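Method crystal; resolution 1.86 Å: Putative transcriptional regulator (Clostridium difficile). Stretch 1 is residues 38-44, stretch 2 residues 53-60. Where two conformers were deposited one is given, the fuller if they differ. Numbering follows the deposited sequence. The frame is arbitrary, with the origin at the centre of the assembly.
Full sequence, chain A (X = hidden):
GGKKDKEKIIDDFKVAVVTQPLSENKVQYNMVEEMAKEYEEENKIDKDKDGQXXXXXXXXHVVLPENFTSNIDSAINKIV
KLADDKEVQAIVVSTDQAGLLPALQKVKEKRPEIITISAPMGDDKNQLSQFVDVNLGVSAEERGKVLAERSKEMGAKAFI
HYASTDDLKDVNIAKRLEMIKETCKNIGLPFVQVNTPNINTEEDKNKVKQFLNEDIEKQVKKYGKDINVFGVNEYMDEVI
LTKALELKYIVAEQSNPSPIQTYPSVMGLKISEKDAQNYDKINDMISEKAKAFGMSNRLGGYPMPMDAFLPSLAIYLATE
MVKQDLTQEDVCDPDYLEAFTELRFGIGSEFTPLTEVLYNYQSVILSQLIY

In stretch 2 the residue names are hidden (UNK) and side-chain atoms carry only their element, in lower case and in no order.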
ATOM      1  N   GLU A  38      13.674  -5.248  15.098  1.00 31.47           N
ATOM      2  CA  GLU A  38      14.756  -5.710  14.211  0.50 32.05           C
ATOM      3  C   GLU A  38      16.025  -4.901  14.451  1.00 32.44           C
ATOM      4  O   GLU A  38      17.112  -5.444  14.588  1.00 31.61           O
ATOM      5  CB  GLU A  38      14.294  -5.592  12.739  0.50 31.42           C
ATOM      6  CG  GLU A  38      15.301  -5.968  11.638  0.50 30.79           C
ATOM      7  CD  GLU A  38      14.651  -5.998  10.237  0.50 32.90           C
ATOM      8  OE1 GLU A  38      13.668  -6.746  10.049  0.50 33.32           O
ATOM      9  OE2 GLU A  38      15.108  -5.269   9.323  0.50 19.74           O
ATOM     10  N   TYR A  39      15.874  -3.577  14.481  1.00 31.20           N
ATOM     11  CA  TYR A  39      17.020  -2.697  14.674  1.00 32.67           C
ATOM     12  C   TYR A  39      17.590  -2.892  16.093  1.00 33.95           C
ATOM     13  O   TYR A  39      18.801  -2.834  16.280  1.00 32.94           O
ATOM     14  CB  TYR A  39      16.655  -1.218  14.433  1.00 31.90           C
ATOM     15  CG  TYR A  39      16.609  -0.795  12.973  1.00 33.16           C
ATOM     16  CD1 TYR A  39      16.575  -1.736  11.933  1.00 40.90           C
ATOM     17  CD2 TYR A  39      16.574   0.557  12.626  1.00 40.47           C
ATOM     18  CE1 TYR A  39      16.534  -1.338  10.597  1.00 38.53           C
ATOM     19  CE2 TYR A  39      16.530   0.960  11.292  1.00 34.75           C
ATOM     20  CZ  TYR A  39      16.512   0.014  10.284  1.00 36.00           C
ATOM     21  OH  TYR A  39      16.483   0.404   8.966  1.00 31.61           O
ATOM     22  N   GLU A  40      16.729  -3.114  17.081  1.00 35.42           N
ATOM     23  CA  GLU A  40      17.226  -3.375  18.448  1.00 39.25           C
ATOM     24  C   GLU A  40      18.142  -4.593  18.448  1.00 38.04           C
ATOM     25  O   GLU A  40      19.214  -4.561  19.043  1.00 41.49           O
ATOM     26  CB  GLU A  40      16.096  -3.551  19.458  1.00 40.60           C
ATOM     27  CG  GLU A  40      15.413  -2.262  19.874  1.00 45.26           C
ATOM     28  CD  GLU A  40      14.068  -2.503  20.572  1.00 49.97           C
ATOM     29  OE1 GLU A  40      13.521  -3.624  20.477  1.00 51.28           O
ATOM     30  OE2 GLU A  40      13.566  -1.557  21.213  1.00 54.20           O
ATOM     31  N   GLU A  41      17.728  -5.649  17.770  1.00 39.31           N
ATOM     32  CA  GLU A  41      18.532  -6.873  17.665  1.00 42.37           C
ATOM     33  C   GLU A  41      19.869  -6.658  16.941  1.00 43.34           C
ATOM     34  O   GLU A  41      20.904  -7.144  17.388  1.00 44.24           O
ATOM     35  CB  GLU A  41      17.734  -7.960  16.962  1.00 41.56           C
ATOM     36  CG  GLU A  41      16.559  -8.452  17.803  1.00 46.07           C
ATOM     37  CD  GLU A  41      17.035  -9.040  19.128  1.00 49.42           C
ATOM     38  OE1 GLU A  41      17.751 -10.059  19.084  1.00 52.57           O
ATOM     39  OE2 GLU A  41      16.729  -8.473  20.202  1.00 47.28           O
ATOM     40  N   GLU A  42      19.831  -5.951  15.820  1.00 42.76           N
ATOM     41  CA  GLU A  42      21.044  -5.573  15.091  1.00 44.11           C
ATOM     42  C   GLU A  42      22.012  -4.844  16.009  1.00 45.30           C
ATOM     43  O   GLU A  42      23.226  -5.067  15.953  1.00 45.74           O
ATOM     44  CB  GLU A  42      20.719  -4.653  13.904  1.00 44.46           C
ATOM     45  CG  GLU A  42      20.485  -5.363  12.570  1.00 51.46           C
ATOM     46  CD  GLU A  42      20.065  -4.394  11.438  1.00 59.43           C
ATOM     47  OE1 GLU A  42      20.629  -3.277  11.334  1.00 60.30           O
ATOM     48  OE2 GLU A  42      19.168  -4.755  10.647  1.00 64.28           O
ATOM     49  N   ASN A  43      21.477  -3.958  16.845  1.00 44.28           N
ATOM     50  CA  ASN A  43      22.313  -3.151  17.710  1.00 46.58           C
ATOM     51  C   ASN A  43      23.006  -3.956  18.831  1.00 48.58           C
ATOM     52  O   ASN A  43      23.875  -3.419  19.519  1.00 48.94           O
ATOM     53  CB  ASN A  43      21.505  -2.005  18.330  1.00 45.68           C
ATOM     54  CG  ASN A  43      21.152  -0.901  17.333  1.00 44.32           C
ATOM     55  OD1 ASN A  43      21.845  -0.668  16.332  1.00 39.64           O
ATOM     56  ND2 ASN A  43      20.084  -0.183  17.640  1.00 40.46           N
ATOM     57  N   LYS A  44      22.612  -5.215  19.027  1.00 50.26           N
ATOM     58  CA  LYS A  44      23.259  -6.076  20.028  1.00 52.31           C
ATOM     59  C   LYS A  44      24.584  -6.677  19.535  1.00 54.54           C
ATOM     60  O   LYS A  44      25.409  -7.086  20.358  1.00 57.22           O
ATOM     61  CB  LYS A  44      22.312  -7.195  20.497  1.00 51.00           C
ATOM     62  CG  LYS A  44      21.136  -6.705  21.342  1.00 50.11           C
ATOM     63  CD  LYS A  44      20.175  -7.834  21.685  1.00 47.53           C
ATOM     64  CE  LYS A  44      18.896  -7.317  22.306  1.00 48.15           C
ATOM     65  NZ  LYS A  44      17.896  -8.408  22.529  1.00 46.84           N
ATOM     66  N   UNK A  53      33.367  -2.125  13.637  1.00 60.77           N
ATOM     67  CA  UNK A  53      32.330  -1.571  14.501  1.00 60.25           C
ATOM     68  C   UNK A  53      31.187  -1.012  13.669  1.00 59.18           C
ATOM     69  O   UNK A  53      31.388  -0.256  12.709  1.00 59.05           O
ATOM     70  o   UNK A  53      33.755  -1.009  16.395  1.00 63.27           O
ATOM     71  c   UNK A  53      32.846  -0.452  15.446  1.00 60.57           C
ATOM     72  c   UNK A  53      31.697   0.195  16.221  1.00 59.65           C
ATOM     73  N   UNK A  54      29.984  -1.406  14.072  1.00 57.28           N
ATOM     74  CA  UNK A  54      28.745  -0.996  13.432  1.00 53.54           C
ATOM     75  C   UNK A  54      28.277   0.333  14.005  1.00 50.70           C
ATOM     76  O   UNK A  54      28.375   0.569  15.215  1.00 49.69           O
ATOM     77  c   UNK A  54      27.662  -2.052  13.692  1.00 53.26           C
ATOM     78  c   UNK A  54      27.710  -3.280  12.784  1.00 55.05           C
ATOM     79  n   UNK A  54      24.684  -5.177  13.089  1.00 65.87           N
ATOM     80  c   UNK A  54      27.100  -4.514  13.495  1.00 59.74           C
ATOM     81  c   UNK A  54      26.122  -5.318  12.636  1.00 61.35           C
ATOM     82  N   UNK A  55      27.765   1.193  13.130  1.00 47.56           N
ATOM     83  CA  UNK A  55      27.024   2.367  13.561  1.00 45.34           C
ATOM     84  C   UNK A  55      25.677   1.853  14.092  1.00 43.69           C
ATOM     85  O   UNK A  55      25.172   0.849  13.605  1.00 42.36           O
ATOM     86  c   UNK A  55      28.132   3.710  11.714  1.00 48.40           C
ATOM     87  c   UNK A  55      26.059   4.571  12.875  1.00 44.37           C
ATOM     88  c   UNK A  55      26.791   3.332  12.392  1.00 45.49           C
ATOM     89  N   UNK A  56      25.110   2.523  15.087  1.00 42.55           N
ATOM     90  CA  UNK A  56      23.836   2.084  15.670  1.00 41.35           C
ATOM     91  C   UNK A  56      22.678   2.946  15.198  1.00 38.79           C
ATOM     92  O   UNK A  56      22.785   4.180  15.118  1.00 38.31           O
ATOM     93  n   UNK A  56      25.783  -1.304  19.660  1.00 47.31           N
ATOM     94  c   UNK A  56      24.684   0.887  17.802  1.00 47.73           C
ATOM     95  c   UNK A  56      23.899   2.079  17.204  1.00 43.90           C
ATOM     96  c   UNK A  56      24.916   1.053  19.304  1.00 45.29           C
ATOM     97  c   UNK A  56      26.064   0.160  19.802  1.00 51.12           C
ATOM     98  N   UNK A  57      21.567   2.287  14.877  1.00 34.76           N
ATOM     99  CA  UNK A  57      20.361   2.986  14.467  1.00 36.14           C
ATOM    100  C   UNK A  57      19.174   2.435  15.246  1.00 32.76           C
ATOM    101  O   UNK A  57      19.083   1.224  15.476  1.00 32.79           O
ATOM    102  c   UNK A  57      20.920   0.584  12.024  1.00 48.04           C
ATOM    103  o   UNK A  57      21.201  -0.003  10.985  1.00 57.86           O
ATOM    104  c   UNK A  57      21.167   2.077  12.149  1.00 47.06           C
ATOM    105  n   UNK A  57      20.407  -0.041  13.080  1.00 61.97           N
ATOM    106  c   UNK A  57      20.094   2.823  12.952  1.00 36.95           C
ATOM    107  N   UNK A  58      18.274   3.324  15.646  1.00 33.45           N
ATOM    108  CA  UNK A  58      17.004   2.931  16.279  1.00 33.83           C
ATOM    109  C   UNK A  58      15.854   3.684  15.611  1.00 32.77           C
ATOM    110  O   UNK A  58      16.042   4.726  14.987  1.00 32.98           O
ATOM    111  c   UNK A  58      16.947   3.235  17.838  1.00 36.65           C
ATOM    112  c   UNK A  58      17.879   2.333  18.669  1.00 34.39           C
ATOM    113  o   UNK A  58      17.264   4.604  18.070  1.00 34.73           O
ATOM    114  N   UNK A  59      14.664   3.147  15.763  1.00 32.48           N
ATOM    115  CA  UNK A  59      13.482   3.782  15.241  1.00 32.62           C
ATOM    116  C   UNK A  59      12.776   4.488  16.389  1.00 33.58           C
ATOM    117  O   UNK A  59      12.612   3.908  17.470  1.00 32.36           O
ATOM    118  c   UNK A  59      12.550   2.746  14.586  1.00 32.74           C
ATOM    119  c   UNK A  59      13.140   2.332  13.226  1.00 36.09           C
ATOM    120  c   UNK A  59      11.151   3.327  14.407  1.00 28.46           C
ATOM    121  c   UNK A  59      12.585   1.030  12.669  1.00 40.44           C
ATOM    122  N   UNK A  60      12.419   5.750  16.170  1.00 28.80           N
ATOM    123  CA  UNK A  60      11.550   6.451  17.094  1.00 33.00           C
ATOM    124  C   UNK A  60      10.150   6.522  16.514  1.00 30.27           C
ATOM    125  O   UNK A  60       9.877   7.332  15.599  1.00 29.12           O
ATOM    126  c   UNK A  60      11.993   9.912  18.866  1.00 46.12           C
ATOM    127  n   UNK A  60      10.376  11.407  19.953  1.00 49.89           N
ATOM    128  c   UNK A  60      12.064   7.875  17.376  1.00 30.22           C
ATOM    129  c   UNK A  60      11.480  10.469  20.210  1.00 48.63           C
ATOM    130  c   UNK A  60      11.241   8.658  18.418  1.00 35.60           C
TER

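Position 53 has three side-chain atoms, two carbons and one oxygen. The first carbon carries both the oxygen and the other carbon. That fork is a threonine. Thr53 is out of reach of stretch 1 and makes no contact with it.

Position 54 has four carbons in a row ending in a nitrogen, with no branch. The CA-to-CB bond points toward stretch 1, and the terminal nitrogen lies 3.2 Å from O of Glu42. An unbranched chain of this length ending in nitrogen is lysine. The bond from Lys54 NZ to that backbone oxygen is weak.

Position 55 has three carbons, the first carrying the other two. It has no polar side-chain atom, and its CA-to-CB bond points away from stretch 1. The residue is valine. Val55 makes no contact with the helix segment.

Position 56 again has four carbons in a row and a terminal nitrogen. The nitrogen lies 2.9 Å from O of Asn43. This is a second lysine. The CA-to-CB bond of Lys56, in the loop just before the strand, points sideways, and the chain is long enough to reach the Asn43 carbonyl, where NZ gives a weak hydrogen bond.

Position 57 has three carbons, the third carrying one oxygen and one nitrogen. The end of the chain approaches Tyr39 and Glu42. A terminal amide after three carbons fits glutamine. NE2 of Gln57 lies over one face of the Tyr39 ring, 3.9 Å from Tyr39 CG, and has no hydrogen-bond partner in the model. OE1 of Gln57 is 3.3 Å from OE1 of Glu42, but both are acceptors and no hydrogen bond forms; the Gln57 oxygen is bonded elsewhere in the structure.

Position 58 has two carbons and an oxygen, forked at the first carbon. The non-branching carbon lies 3.5 Å from ND2 of Asn43. The residue is threonine. Thr58 points its CB away from stretch 1, while its CA sits at the edge of the Tyr39 ring, 4.4 Å from Tyr39 CD2.

Position 59 has four carbons, forked at the first, with one arm two carbons long. That arm approaches the Tyr39 ring. The residue is isoleucine. Ile59 CG1 lies 3.9 Å from Tyr39 CD2, and CD1 covers the ring face opposite the Gln57 amide.

Position 60 has four carbons in a row ending in nitrogen, out of reach of stretch 1. It is lysine. Lys60 takes no part in the contact.

The helix and strand run nearly antiparallel, at 156°. Tyr39 is the buried ring of the contact, held between Gln57 and Ile59. Asn43 supplies the one cross-stretch hydrogen bond not marked weak. Its ND2 gives a hydrogen bond to O of Gln57 at 2.8 Å, and its OD1 accepts a weak one from N of Gln57 at 3.3 Å. One side-chain amide thus meets both backbone polar groups of a single residue. NZ of Lys54 and NZ of Lys56 add weak bonds to successive carbonyls, those of Glu42 and Asn43.

Stretch 2 53-60: TKVKQTIK
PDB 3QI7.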